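Local coordinates for protein fucose-specific lectin (Aleuria aurantia, PDB 6GKE) that binds L-fucose as a six-bladed beta-propeller lectin, with strongest preference for alpha-1,6-linked core fucose on glycoproteins, at residues R24-D29 with N52-A57; A65-S70 with I74-Y79; S88-D93 with W97-L102; A117-G122 with P128-Y133. The protein carries 1 engineered substitution. One frame throughout, in Å; residues are numbered along the deposited sequence. Where two conformers were deposited one is given.

In the fold
All four contacts lie in the first three four-stranded blades of a six-bladed beta-propeller. Interaction 1 spans the first blade from strand 22-28 to strand 46-56. It is small and buried, with one apolar pair, no clear cross-segment hydrogen bond, and polar ends bonded to other residues. Interactions 2 and 3 share the second blade. Interaction 2 is the buried hairpin of its first two strands, interaction 3 the partly buried hairpin of its last two. V78 and F90 bond between them. Interaction 4, partly buried like interaction 3, is the third-blade counterpart of interaction 2 and packs against it, W68 on P128. R24, R77 and R131 each grip a fucose. The fucose of chain C bridges blades, touching R24, I76, Y92 and W97.

Interaction 1. Residues R24-D29 with N52-A57; sequences RVYFQD and NVIGEA. With FUC (alpha-L-fucopyranose), chain C.
Y26 and Q28 of strand 22-28 meet I54 of strand 46-56 and A57 just after it, in the first four-stranded blade of the six-bladed beta-propeller. The two strands are not neighbours in the sheet, since strand 33-40 runs between them. R24 comes first and serves the sugar. Its chain bends at chi2 (-70°), which lays the edge of the guanidinium along the fucose of chain C. NE gives a hydrogen bond to O4 of this fucose at 2.8 Å, and NH2 gives one to O5 at 2.9 Å. The NE to O5 bond is weak. Fucose O4 lies near the guanidinium plane. E36 and W97 also bond this fucose, which fits the propeller's site between two adjacent blades.

Y26 follows. Its ring meets I54 with CD1 4.0 Å from CG1, and the two side chains cross at about a right angle. Its OH is bonded to E36, which itself bonds the fucose, so Y26 probably positions that carboxylate from the second shell. I54 sits in a classic beta bulge, where I54 and G55 both face I34. Q28 is extended, with CG anti to the backbone N (chi1 -166°). This carries NE2 to 3.3 Å from A57 O, while its clear bonds go to K58 and G32. D29 ends the segment. Its OD2 forms a salt bridge with R35 and lies 4.4 Å from V53 CG2.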
# COMPACT_ATOMS: atom_id res chain seq x y z
N ARG A 24 21.01 10.19 -3.32
CA ARG A 24 20.21 9.27 -4.11
C ARG A 24 19.38 8.43 -3.15
O ARG A 24 19.85 8.04 -2.09
CB ARG A 24 21.07 8.35 -4.98
CG ARG A 24 22.07 9.05 -5.89
CD ARG A 24 21.42 9.80 -7.03
NE ARG A 24 22.38 10.43 -7.93
CZ ARG A 24 22.88 11.66 -7.78
NH1 ARG A 24 22.48 12.43 -6.79
NH2 ARG A 24 23.79 12.10 -8.63
N VAL A 25 18.13 8.17 -3.54
CA VAL A 25 17.27 7.29 -2.77
C VAL A 25 16.67 6.26 -3.73
O VAL A 25 16.34 6.58 -4.87
CB VAL A 25 16.22 8.08 -1.96
CG1 VAL A 25 15.31 8.92 -2.83
CG2 VAL A 25 15.42 7.19 -1.02
N TYR A 26 16.59 5.02 -3.23
CA TYR A 26 16.15 3.85 -3.97
C TYR A 26 14.90 3.29 -3.30
O TYR A 26 14.82 3.19 -2.07
CB TYR A 26 17.27 2.79 -4.02
CG TYR A 26 18.50 3.35 -4.65
CD1 TYR A 26 18.61 3.48 -6.03
CD2 TYR A 26 19.51 3.90 -3.87
CE1 TYR A 26 19.69 4.11 -6.61
CE2 TYR A 26 20.60 4.54 -4.44
CZ TYR A 26 20.68 4.66 -5.81
OH TYR A 26 21.73 5.33 -6.36
N PHE A 27 13.93 2.91 -4.14
CA PHE A 27 12.67 2.36 -3.69
C PHE A 27 12.15 1.45 -4.79
O PHE A 27 12.62 1.49 -5.92
CB PHE A 27 11.68 3.48 -3.36
CG PHE A 27 11.27 4.32 -4.55
CD1 PHE A 27 12.00 5.43 -4.95
CD2 PHE A 27 10.15 3.97 -5.30
CE1 PHE A 27 11.61 6.18 -6.05
CE2 PHE A 27 9.77 4.72 -6.40
CZ PHE A 27 10.50 5.82 -6.77
N GLN A 28 11.13 0.65 -4.45
CA GLN A 28 10.55 -0.26 -5.41
C GLN A 28 9.21 0.27 -5.90
O GLN A 28 8.43 0.85 -5.14
CB GLN A 28 10.39 -1.65 -4.79
CG GLN A 28 10.12 -2.75 -5.79
CD GLN A 28 10.33 -4.11 -5.18
OE1 GLN A 28 9.99 -4.35 -4.02
NE2 GLN A 28 10.90 -5.02 -5.96
N ASP A 29 8.95 0.03 -7.19
CA ASP A 29 7.70 0.43 -7.82
C ASP A 29 6.74 -0.77 -7.88
O ASP A 29 7.05 -1.89 -7.46
CB ASP A 29 7.94 1.10 -9.17
CG ASP A 29 8.42 0.20 -10.30
OD1 ASP A 29 8.20 -1.02 -10.23
OD2 ASP A 29 9.00 0.76 -11.26
N ASN A 52 13.68 6.02 -14.50
CA ASN A 52 14.74 6.04 -13.48
C ASN A 52 14.92 4.66 -12.86
O ASN A 52 15.28 4.55 -11.69
CB ASN A 52 14.43 7.07 -12.39
CG ASN A 52 14.34 8.47 -12.95
OD1 ASN A 52 13.25 9.03 -13.06
ND2 ASN A 52 15.49 9.03 -13.32
N VAL A 53 14.71 3.61 -13.65
CA VAL A 53 14.90 2.25 -13.18
C VAL A 53 16.39 1.90 -13.21
O VAL A 53 17.06 2.12 -14.23
CB VAL A 53 14.07 1.26 -14.01
CG1 VAL A 53 14.45 -0.18 -13.74
CG2 VAL A 53 12.58 1.49 -13.80
N ILE A 54 16.90 1.35 -12.11
CA ILE A 54 18.31 0.97 -11.98
C ILE A 54 18.48 -0.55 -11.86
O ILE A 54 19.60 -1.04 -11.97
CB ILE A 54 19.00 1.72 -10.82
CG1 ILE A 54 18.51 1.33 -9.42
CG2 ILE A 54 18.90 3.22 -11.05
CD1 ILE A 54 19.15 0.09 -8.83
N GLY A 55 17.39 -1.28 -11.61
CA GLY A 55 17.44 -2.71 -11.43
C GLY A 55 16.05 -3.23 -11.12
O GLY A 55 15.06 -2.52 -11.30
N GLU A 56 15.98 -4.47 -10.65
CA GLU A 56 14.71 -5.10 -10.32
C GLU A 56 14.98 -6.16 -9.26
O GLU A 56 16.12 -6.61 -9.10
CB GLU A 56 14.06 -5.71 -11.56
CG GLU A 56 14.85 -6.83 -12.20
CD GLU A 56 14.18 -7.26 -13.49
OE1 GLU A 56 13.56 -8.33 -13.51
OE2 GLU A 56 14.22 -6.47 -14.46
N ALA A 57 13.93 -6.54 -8.54
CA ALA A 57 14.06 -7.46 -7.44
C ALA A 57 12.70 -8.11 -7.20
O ALA A 57 11.69 -7.66 -7.75
CB ALA A 57 14.56 -6.73 -6.22
C1 FUC C . 23.38 10.52 -11.99
C2 FUC C . 22.24 9.52 -12.01
C3 FUC C . 22.78 8.09 -11.91
C4 FUC C . 23.72 7.96 -10.72
C5 FUC C . 24.82 9.01 -10.83
C6 FUC C . 25.80 8.99 -9.66
O1 FUC C . 24.08 10.39 -13.22
O2 FUC C . 21.51 9.66 -13.23
O3 FUC C . 21.70 7.16 -11.85
O4 FUC C . 23.03 8.17 -9.48
O5 FUC C . 24.23 10.30 -10.87

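Interaction 2. Residues A65-S70 with I74-Y79; sequences AVTWKS and IQIRVY. With FUC (alpha-L-fucopyranose), chain B; FUC (alpha-L-fucopyranose), chain C.
Two torsions lay the side chains of W68 and Q75, already paired across the strands, against each other. W68 CG stands between its own backbone N and carbonyl carbon (chi1 67°), and Q75 bends at chi2 (-82°), which folds its chain along the indole. They belong to a beta hairpin, strands 64-70 and 73-81, the first two strands of the second propeller blade. V66 with R77 and W68 with Q75 are antiparallel hydrogen-bonded pairs. A65 with V78, T67 with I76 and K69 with I74 are non-hydrogen-bonded pairs.

On the face of V66, W68, Q75 and R77, Q75 CB lies over one face of the W68 six-membered ring, 3.6 Å from its centroid, as a CH-pi contact. W68 CH2 stands 3.5 Å above the centre of the R77 guanidinium, with ring and guanidinium planes 56° apart. Q75 was modelled in two conformers, and the bonds of its amide describe one of them. In that conformer R77 NH1 and NH2 both bond Q75 OE1, and Q75 NE2 bonds S70 OG, which also has Q72 as a partner. R77 NH1 also bonds I76 O. NE bonds fucose O4 of chain B at 2.9 Å and NH2 bonds its O5. Together these bonds would fix the rotation of the guanidinium.

On the other face, I76 CD1 lies 3.5 Å from O4 of a second fucose, that of chain C. I74 CG2 lies 3.9 Å from C6 of the same sugar. T67 OG1 and W68 N bond Q75 O from opposite faces of its plane, T67 OG1 at 2.7 Å.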
# COMPACT_ATOMS: atom_id res chain seq x y z
N ALA A 65 22.20 0.21 0.24
CA ALA A 65 23.04 0.85 -0.76
C ALA A 65 24.25 1.51 -0.11
O ALA A 65 24.16 1.98 1.03
CB ALA A 65 22.26 1.87 -1.55
N VAL A 66 25.35 1.55 -0.86
CA VAL A 66 26.58 2.26 -0.47
C VAL A 66 27.14 3.01 -1.68
O VAL A 66 26.81 2.70 -2.83
CB VAL A 66 27.64 1.31 0.10
CG1 VAL A 66 27.18 0.65 1.39
CG2 VAL A 66 28.08 0.25 -0.91
N THR A 67 28.04 3.96 -1.40
CA THR A 67 28.67 4.74 -2.45
C THR A 67 30.08 5.16 -2.02
O THR A 67 30.37 5.29 -0.83
CB THR A 67 27.81 5.96 -2.80
OG1 THR A 67 28.32 6.65 -3.94
CG2 THR A 67 27.71 6.96 -1.66
N TRP A 68 30.93 5.40 -3.01
CA TRP A 68 32.25 5.99 -2.82
C TRP A 68 32.67 6.59 -4.17
O TRP A 68 32.04 6.32 -5.19
CB TRP A 68 33.28 4.97 -2.30
CG TRP A 68 33.62 3.89 -3.29
CD1 TRP A 68 34.70 3.84 -4.12
CD2 TRP A 68 32.86 2.70 -3.55
NE1 TRP A 68 34.65 2.71 -4.89
CE2 TRP A 68 33.53 1.99 -4.56
CE3 TRP A 68 31.67 2.16 -3.04
CZ2 TRP A 68 33.06 0.79 -5.08
CZ3 TRP A 68 31.21 0.97 -3.54
CH2 TRP A 68 31.89 0.29 -4.55
N LYS A 69 33.72 7.40 -4.15
CA LYS A 69 34.24 7.99 -5.37
C LYS A 69 35.47 7.19 -5.81
O LYS A 69 36.31 6.81 -5.01
CB LYS A 69 34.56 9.47 -5.15
CG LYS A 69 34.98 10.21 -6.41
CD LYS A 69 34.91 11.72 -6.28
CE LYS A 69 35.58 12.24 -5.03
NZ LYS A 69 35.66 13.72 -5.02
N SER A 70 35.55 6.92 -7.11
CA SER A 70 36.64 6.16 -7.69
C SER A 70 37.20 6.91 -8.89
O SER A 70 36.66 7.92 -9.33
CB SER A 70 36.17 4.80 -8.14
OG SER A 70 35.43 4.91 -9.34
N ILE A 74 31.56 8.25 -9.67
CA ILE A 74 30.81 7.85 -8.51
C ILE A 74 30.43 6.38 -8.66
O ILE A 74 29.83 5.99 -9.65
CB ILE A 74 29.55 8.73 -8.32
CG1 ILE A 74 29.91 10.21 -8.19
CG2 ILE A 74 28.73 8.24 -7.15
CD1 ILE A 74 30.81 10.55 -7.03
N GLN A 75 30.80 5.58 -7.65
CA GLN A 75 30.40 4.18 -7.58
C GLN A 75 29.21 4.05 -6.63
O GLN A 75 29.21 4.61 -5.53
CB GLN A 75 31.56 3.31 -7.09
CG GLN A 75 32.79 3.36 -7.99
CD GLN A 75 32.70 2.45 -9.19
OE1 GLN A 75 31.91 1.51 -9.23
NE2 GLN A 75 33.53 2.74 -10.18
N ILE A 76 28.19 3.31 -7.07
CA ILE A 76 27.05 2.99 -6.23
C ILE A 76 26.84 1.48 -6.30
O ILE A 76 27.00 0.87 -7.37
CB ILE A 76 25.77 3.74 -6.62
CG1 ILE A 76 26.01 5.25 -6.70
CG2 ILE A 76 24.63 3.40 -5.67
CD1 ILE A 76 24.92 6.03 -7.40
N ARG A 77 26.48 0.88 -5.17
CA ARG A 77 26.05 -0.51 -5.13
C ARG A 77 24.71 -0.56 -4.41
O ARG A 77 24.58 -0.00 -3.31
CB ARG A 77 27.07 -1.40 -4.42
CG ARG A 77 28.48 -1.33 -4.99
CD ARG A 77 28.58 -1.90 -6.40
NE ARG A 77 29.94 -1.89 -6.92
CZ ARG A 77 30.51 -0.89 -7.60
NH1 ARG A 77 29.83 0.22 -7.86
NH2 ARG A 77 31.76 -1.00 -8.01
N VAL A 78 23.73 -1.22 -5.04
CA VAL A 78 22.41 -1.41 -4.47
C VAL A 78 22.19 -2.91 -4.31
O VAL A 78 22.27 -3.65 -5.28
CB VAL A 78 21.31 -0.77 -5.34
CG1 VAL A 78 19.94 -1.01 -4.73
CG2 VAL A 78 21.55 0.71 -5.54
N TYR A 79 21.92 -3.33 -3.07
CA TYR A 79 21.70 -4.73 -2.71
C TYR A 79 20.20 -4.99 -2.58
O TYR A 79 19.44 -4.15 -2.11
CB TYR A 79 22.46 -5.06 -1.41
CG TYR A 79 23.93 -4.85 -1.63
CD1 TYR A 79 24.65 -5.76 -2.39
CD2 TYR A 79 24.57 -3.70 -1.22
CE1 TYR A 79 25.97 -5.54 -2.73
CE2 TYR A 79 25.90 -3.46 -1.54
CZ TYR A 79 26.60 -4.38 -2.31
OH TYR A 79 27.88 -4.11 -2.68
C1 FUC B . 32.20 -4.60 -8.88
C2 FUC B . 31.06 -5.54 -8.52
C3 FUC B . 31.39 -6.32 -7.26
C4 FUC B . 31.72 -5.34 -6.14
C5 FUC B . 32.90 -4.49 -6.58
C6 FUC B . 33.34 -3.47 -5.53
O2 FUC B . 30.83 -6.45 -9.61
O3 FUC B . 30.30 -7.20 -6.93
O4 FUC B . 30.63 -4.45 -5.86
O5 FUC B . 32.55 -3.77 -7.77
C1 FUC C . 23.38 10.52 -11.99
C2 FUC C . 22.24 9.52 -12.01
C3 FUC C . 22.78 8.09 -11.91
C4 FUC C . 23.72 7.96 -10.72
C5 FUC C . 24.82 9.01 -10.83
C6 FUC C . 25.80 8.99 -9.66
O1 FUC C . 24.08 10.39 -13.22
O2 FUC C . 21.51 9.66 -13.23
O3 FUC C . 21.70 7.16 -11.85
O4 FUC C . 23.03 8.17 -9.48
O5 FUC C . 24.23 10.30 -10.87

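Interaction 3. Residues S88-D93 with W97-L102; sequences SEFVYD and WITGQL. With FUC (alpha-L-fucopyranose), chain B; FUC (alpha-L-fucopyranose), chain C; NDG (2-acetamido-2-deoxy-alpha-D-glucopyranose), chain D.
V91 and I98 form an antiparallel hydrogen-bonded pair, with V91 N to I98 O and I98 N to V91 O both 2.8 Å, and the N-to-C directions of strands 88-93 and 97-99 are 146° apart. F90 with T99 and Y92 with W97 are the flanking non-hydrogen-bonded pairs. Y92 CB sits over the face of the W97 six-membered ring, 3.5 Å from its centroid and close to the ring normal. The Y92 ring then inclines to the indole five-membered ring at 52°. With its CG anti to the backbone N (chi1 -173°), the tyrosine turns one face to the fucose of chain C. C4 of that sugar lies 3.7 Å above the ring centre. W97 points its edge at the same sugar, and NE1 gives a nearly straight bond to O3, 3.0 Å.

This hairpin closes the second blade of the beta-propeller, and it serves two fucose sites. At its other end E89 receives two hydroxyls of the fucose of chain B, O3 at OE1 (2.6 Å) and O4 at OE2. Y79 OH also bonds OE2. G100 CA packs tightly against V91 CG2. Water 1 takes a hydrogen bond from E89 N and gives one to G100 O. Q101 turns to the glycan: its N and OE1 bond fucose O2, the OE1 as acceptor. Q101 NE2 bonds O7 of the linked N-acetylglucosamine at 2.9 Å.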
# COMPACT_ATOMS: atom_id res chain seq x y z
N SER A 88 21.50 -10.16 -4.38
CA SER A 88 21.82 -9.62 -5.69
C SER A 88 22.28 -8.17 -5.54
O SER A 88 22.07 -7.53 -4.51
CB SER A 88 20.61 -9.73 -6.60
OG SER A 88 20.19 -11.08 -6.74
N GLU A 89 22.91 -7.66 -6.60
CA GLU A 89 23.59 -6.37 -6.56
C GLU A 89 23.49 -5.68 -7.92
O GLU A 89 23.79 -6.29 -8.94
CB GLU A 89 25.05 -6.58 -6.19
CG GLU A 89 25.92 -5.34 -6.15
CD GLU A 89 27.40 -5.68 -6.11
OE1 GLU A 89 27.83 -6.47 -6.98
OE2 GLU A 89 28.12 -5.14 -5.23
N PHE A 90 23.11 -4.40 -7.89
CA PHE A 90 23.20 -3.53 -9.04
C PHE A 90 24.34 -2.54 -8.81
O PHE A 90 24.54 -2.04 -7.70
CB PHE A 90 21.87 -2.84 -9.34
CG PHE A 90 20.85 -3.86 -9.75
CD1 PHE A 90 20.89 -4.40 -11.03
CD2 PHE A 90 19.93 -4.38 -8.85
CE1 PHE A 90 20.02 -5.41 -11.40
CE2 PHE A 90 19.06 -5.39 -9.23
CZ PHE A 90 19.10 -5.90 -10.50
N VAL A 91 25.08 -2.28 -9.88
CA VAL A 91 26.29 -1.49 -9.88
C VAL A 91 26.07 -0.24 -10.74
O VAL A 91 25.70 -0.36 -11.89
CB VAL A 91 27.45 -2.30 -10.48
CG1 VAL A 91 28.66 -1.45 -10.84
CG2 VAL A 91 27.85 -3.45 -9.57
N TYR A 92 26.35 0.94 -10.17
CA TYR A 92 26.62 2.11 -10.97
C TYR A 92 28.14 2.25 -10.99
O TYR A 92 28.76 2.42 -9.94
CB TYR A 92 25.96 3.38 -10.44
CG TYR A 92 26.12 4.55 -11.37
CD1 TYR A 92 25.35 4.65 -12.52
CD2 TYR A 92 27.06 5.55 -11.14
CE1 TYR A 92 25.49 5.71 -13.40
CE2 TYR A 92 27.21 6.61 -12.01
CZ TYR A 92 26.42 6.70 -13.14
OH TYR A 92 26.56 7.75 -13.99
N ASP A 93 28.73 2.14 -12.19
CA ASP A 93 30.18 1.98 -12.33
C ASP A 93 30.87 3.32 -12.63
O ASP A 93 32.02 3.33 -13.06
CB ASP A 93 30.49 0.96 -13.43
CG ASP A 93 30.15 1.43 -14.83
OD1 ASP A 93 29.69 2.59 -14.98
OD2 ASP A 93 30.36 0.64 -15.77
N TRP A 97 24.51 1.80 -15.18
CA TRP A 97 23.99 0.77 -14.30
C TRP A 97 24.09 -0.59 -14.98
O TRP A 97 23.62 -0.76 -16.11
CB TRP A 97 22.53 1.06 -13.94
CG TRP A 97 22.37 2.19 -12.97
CD1 TRP A 97 22.08 3.49 -13.26
CD2 TRP A 97 22.53 2.12 -11.55
NE1 TRP A 97 22.03 4.23 -12.11
CE2 TRP A 97 22.30 3.41 -11.04
CE3 TRP A 97 22.83 1.08 -10.65
CZ2 TRP A 97 22.34 3.69 -9.68
CZ3 TRP A 97 22.87 1.36 -9.30
CH2 TRP A 97 22.62 2.65 -8.83
N ILE A 98 24.66 -1.56 -14.25
CA ILE A 98 24.79 -2.94 -14.70
C ILE A 98 24.49 -3.86 -13.51
O ILE A 98 24.35 -3.42 -12.37
CB ILE A 98 26.18 -3.23 -15.28
CG1 ILE A 98 27.29 -3.11 -14.23
CG2 ILE A 98 26.46 -2.36 -16.50
CD1 ILE A 98 28.64 -3.55 -14.69
N THR A 99 24.40 -5.16 -13.78
CA THR A 99 24.30 -6.16 -12.74
C THR A 99 25.69 -6.47 -12.19
O THR A 99 26.61 -6.72 -12.96
CB THR A 99 23.66 -7.43 -13.29
OG1 THR A 99 22.36 -7.08 -13.78
CG2 THR A 99 23.54 -8.53 -12.25
N GLY A 100 25.82 -6.45 -10.86
CA GLY A 100 27.08 -6.74 -10.19
C GLY A 100 27.30 -8.22 -9.98
O GLY A 100 26.42 -9.05 -10.22
N GLN A 101 28.49 -8.55 -9.47
CA GLN A 101 28.94 -9.94 -9.37
C GLN A 101 28.34 -10.68 -8.17
O GLN A 101 28.42 -11.91 -8.14
CB GLN A 101 30.47 -9.98 -9.26
CG GLN A 101 31.16 -9.61 -10.56
CD GLN A 101 32.64 -9.45 -10.31
OE1 GLN A 101 33.10 -8.40 -9.88
NE2 GLN A 101 33.39 -10.52 -10.54
N LEU A 102 27.76 -9.99 -7.18
CA LEU A 102 27.37 -10.70 -5.95
C LEU A 102 26.31 -11.79 -6.23
O LEU A 102 26.35 -12.84 -5.61
CB LEU A 102 26.87 -9.71 -4.90
CG LEU A 102 26.43 -10.31 -3.56
CD1 LEU A 102 27.48 -11.21 -2.94
CD2 LEU A 102 26.07 -9.19 -2.60
C1 FUC B . 32.20 -4.60 -8.88
C2 FUC B . 31.06 -5.54 -8.52
C3 FUC B . 31.39 -6.32 -7.26
C4 FUC B . 31.72 -5.34 -6.14
C5 FUC B . 32.90 -4.49 -6.58
C6 FUC B . 33.34 -3.47 -5.53
O2 FUC B . 30.83 -6.45 -9.61
O3 FUC B . 30.30 -7.20 -6.93
O4 FUC B . 30.63 -4.45 -5.86
O5 FUC B . 32.55 -3.77 -7.77
C1 FUC C . 23.38 10.52 -11.99
C2 FUC C . 22.24 9.52 -12.01
C3 FUC C . 22.78 8.09 -11.91
C4 FUC C . 23.72 7.96 -10.72
C5 FUC C . 24.82 9.01 -10.83
C6 FUC C . 25.80 8.99 -9.66
O1 FUC C . 24.08 10.39 -13.22
O2 FUC C . 21.51 9.66 -13.23
O3 FUC C . 21.70 7.16 -11.85
O4 FUC C . 23.03 8.17 -9.48
O5 FUC C . 24.23 10.30 -10.87
C1 NDG D . 36.97 -7.51 -9.74
C2 NDG D . 36.40 -8.35 -10.87
C3 NDG D . 35.97 -7.44 -12.01
C4 NDG D . 35.00 -6.37 -11.50
C5 NDG D . 35.56 -5.63 -10.29
C6 NDG D . 34.51 -4.71 -9.67
C7 NDG D . 37.22 -10.65 -11.15
C8 NDG D . 38.31 -11.51 -11.72
O5 NDG D . 35.99 -6.56 -9.30
O3 NDG D . 35.33 -8.22 -13.02
O4 NDG D . 34.70 -5.43 -12.54
O6 NDG D . 33.32 -5.40 -9.25
O7 NDG D . 36.27 -11.14 -10.56
N2 NDG D . 37.37 -9.33 -11.34
O1 NDG D . 38.15 -6.82 -10.17
O HOH W 1 23.97 -9.47 -8.68

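Interaction 4. Residues A117-G122 with P128-Y133; sequences ALQWGG and PNIRVY. With FUC (alpha-L-fucopyranose), chain E.
N129 lies flat on W120, its amide plane 13° from the indole, and this stack is the tight part of a beta hairpin in the third propeller blade. Strands 116-120 and 129-134 pair antiparallel there. N129 CB sits over the W120 six-membered ring, 3.4 Å from the centroid and almost on the normal. N129 ND2 gives a bond to W120 O at 2.9 Å that lies in its own amide plane, which holds the amide against the ring. Its OD1 bonds S150. W120 N in turn bonds N129 O. Beyond the amide, W120 CH2 stands over one face of the R131 guanidinium, toward its rim. R131 CG lies anti to the carbonyl carbon (chi1 -55°), and the chain then bends at chi2. This turns the guanidinium edge to the fucose of chain E. NE bonds O4 at 2.8 Å and NH2 bonds O5 at 2.9 Å, while NH1 bonds I130 O and S150. L118 packs on the aliphatic part of R131, with CD1 3.7 Å from CG.

On the other face the A117 and V132 pair is loose, with CB 4.3 Å from CG2. The turn is more open to solvent but still close. G121 is exposed, whereas L118, R131 and Y133 are buried. G122 CA comes within 3.6 Å of P128 CA. N129 N makes weak bonds to W120 O and to Q119 OE1. A further clear bond lies within one segment: Q119 OE1 accepts G122 N on a lone pair, in its carbonyl plane, at 2.8 Å.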
# COMPACT_ATOMS: atom_id res chain seq x y z
N ALA A 117 24.10 -2.48 4.56
CA ALA A 117 25.42 -2.50 3.98
C ALA A 117 26.21 -1.30 4.48
O ALA A 117 25.65 -0.26 4.82
CB ALA A 117 25.36 -2.50 2.46
N LEU A 118 27.54 -1.47 4.50
CA LEU A 118 28.46 -0.39 4.79
C LEU A 118 29.66 -0.50 3.86
O LEU A 118 29.89 -1.52 3.21
CB LEU A 118 28.87 -0.41 6.27
CG LEU A 118 29.59 -1.66 6.79
CD1 LEU A 118 31.04 -1.75 6.32
CD2 LEU A 118 29.54 -1.69 8.31
N GLN A 119 30.43 0.59 3.80
CA GLN A 119 31.62 0.64 3.00
C GLN A 119 32.62 1.57 3.68
O GLN A 119 32.23 2.58 4.26
CB GLN A 119 31.29 1.13 1.59
CG GLN A 119 32.45 1.07 0.59
CD GLN A 119 33.49 2.16 0.67
OE1 GLN A 119 34.65 1.93 0.33
NE2 GLN A 119 33.10 3.36 1.08
N TRP A 120 33.91 1.24 3.57
CA TRP A 120 34.95 2.20 3.93
C TRP A 120 36.16 2.02 3.01
O TRP A 120 36.44 0.93 2.53
CB TRP A 120 35.39 2.08 5.40
CG TRP A 120 36.46 1.05 5.60
CD1 TRP A 120 37.81 1.25 5.51
CD2 TRP A 120 36.28 -0.36 5.81
NE1 TRP A 120 38.48 0.07 5.66
CE2 TRP A 120 37.57 -0.93 5.86
CE3 TRP A 120 35.17 -1.19 5.99
CZ2 TRP A 120 37.78 -2.29 6.07
CZ3 TRP A 120 35.37 -2.54 6.20
CH2 TRP A 120 36.66 -3.08 6.24
N GLY A 121 36.88 3.12 2.84
CA GLY A 121 38.20 3.10 2.24
C GLY A 121 38.23 3.47 0.77
O GLY A 121 39.25 3.95 0.28
N GLY A 122 37.14 3.23 0.04
CA GLY A 122 37.17 3.44 -1.40
C GLY A 122 37.38 4.91 -1.74
O GLY A 122 36.73 5.78 -1.19
N PRO A 128 37.72 -0.05 -2.37
CA PRO A 128 36.61 -0.09 -1.43
C PRO A 128 36.61 -1.38 -0.61
O PRO A 128 37.13 -2.41 -1.03
CB PRO A 128 35.38 -0.04 -2.35
CG PRO A 128 35.86 -0.78 -3.59
CD PRO A 128 37.31 -0.36 -3.75
N ASN A 129 35.98 -1.30 0.56
CA ASN A 129 35.72 -2.43 1.42
C ASN A 129 34.23 -2.41 1.75
O ASN A 129 33.78 -1.46 2.38
CB ASN A 129 36.53 -2.37 2.71
CG ASN A 129 38.02 -2.32 2.45
OD1 ASN A 129 38.66 -3.35 2.31
ND2 ASN A 129 38.56 -1.11 2.36
N ILE A 130 33.49 -3.42 1.28
CA ILE A 130 32.04 -3.46 1.44
C ILE A 130 31.69 -4.62 2.38
O ILE A 130 32.30 -5.68 2.31
CB ILE A 130 31.32 -3.62 0.08
CG1 ILE A 130 31.75 -2.55 -0.92
CG2 ILE A 130 29.81 -3.62 0.27
CD1 ILE A 130 31.34 -2.85 -2.34
N ARG A 131 30.68 -4.40 3.22
CA ARG A 131 30.12 -5.47 4.03
C ARG A 131 28.60 -5.41 3.89
O ARG A 131 28.02 -4.32 3.99
CB ARG A 131 30.53 -5.34 5.50
CG ARG A 131 32.04 -5.27 5.74
CD ARG A 131 32.74 -6.58 5.44
NE ARG A 131 34.17 -6.57 5.74
CZ ARG A 131 35.14 -6.29 4.88
NH1 ARG A 131 34.87 -5.82 3.67
NH2 ARG A 131 36.41 -6.48 5.24
N VAL A 132 27.98 -6.57 3.67
CA VAL A 132 26.55 -6.70 3.50
C VAL A 132 26.02 -7.65 4.58
O VAL A 132 26.60 -8.71 4.78
CB VAL A 132 26.19 -7.20 2.09
CG1 VAL A 132 24.69 -7.33 1.91
CG2 VAL A 132 26.78 -6.31 1.01
N TYR A 133 24.93 -7.24 5.24
CA TYR A 133 24.35 -7.98 6.36
C TYR A 133 22.94 -8.43 5.99
O TYR A 133 22.16 -7.67 5.42
CB TYR A 133 24.36 -7.11 7.62
CG TYR A 133 25.77 -6.71 7.98
CD1 TYR A 133 26.57 -7.53 8.76
CD2 TYR A 133 26.34 -5.57 7.45
CE1 TYR A 133 27.89 -7.22 9.02
CE2 TYR A 133 27.66 -5.24 7.69
CZ TYR A 133 28.45 -6.07 8.46
OH TYR A 133 29.76 -5.74 8.67
C1 FUC E . 36.79 -9.32 7.67
C2 FUC E . 35.51 -10.04 8.09
C3 FUC E . 35.06 -9.50 9.45
C4 FUC E . 34.91 -7.97 9.39
C5 FUC E . 36.27 -7.40 9.02
C6 FUC E . 36.28 -5.89 8.98
O1 FUC E . 37.83 -9.77 8.53
O2 FUC E . 35.74 -11.46 8.12
O3 FUC E . 33.85 -10.13 9.87
O4 FUC E . 33.97 -7.56 8.40
O5 FUC E . 36.65 -7.89 7.73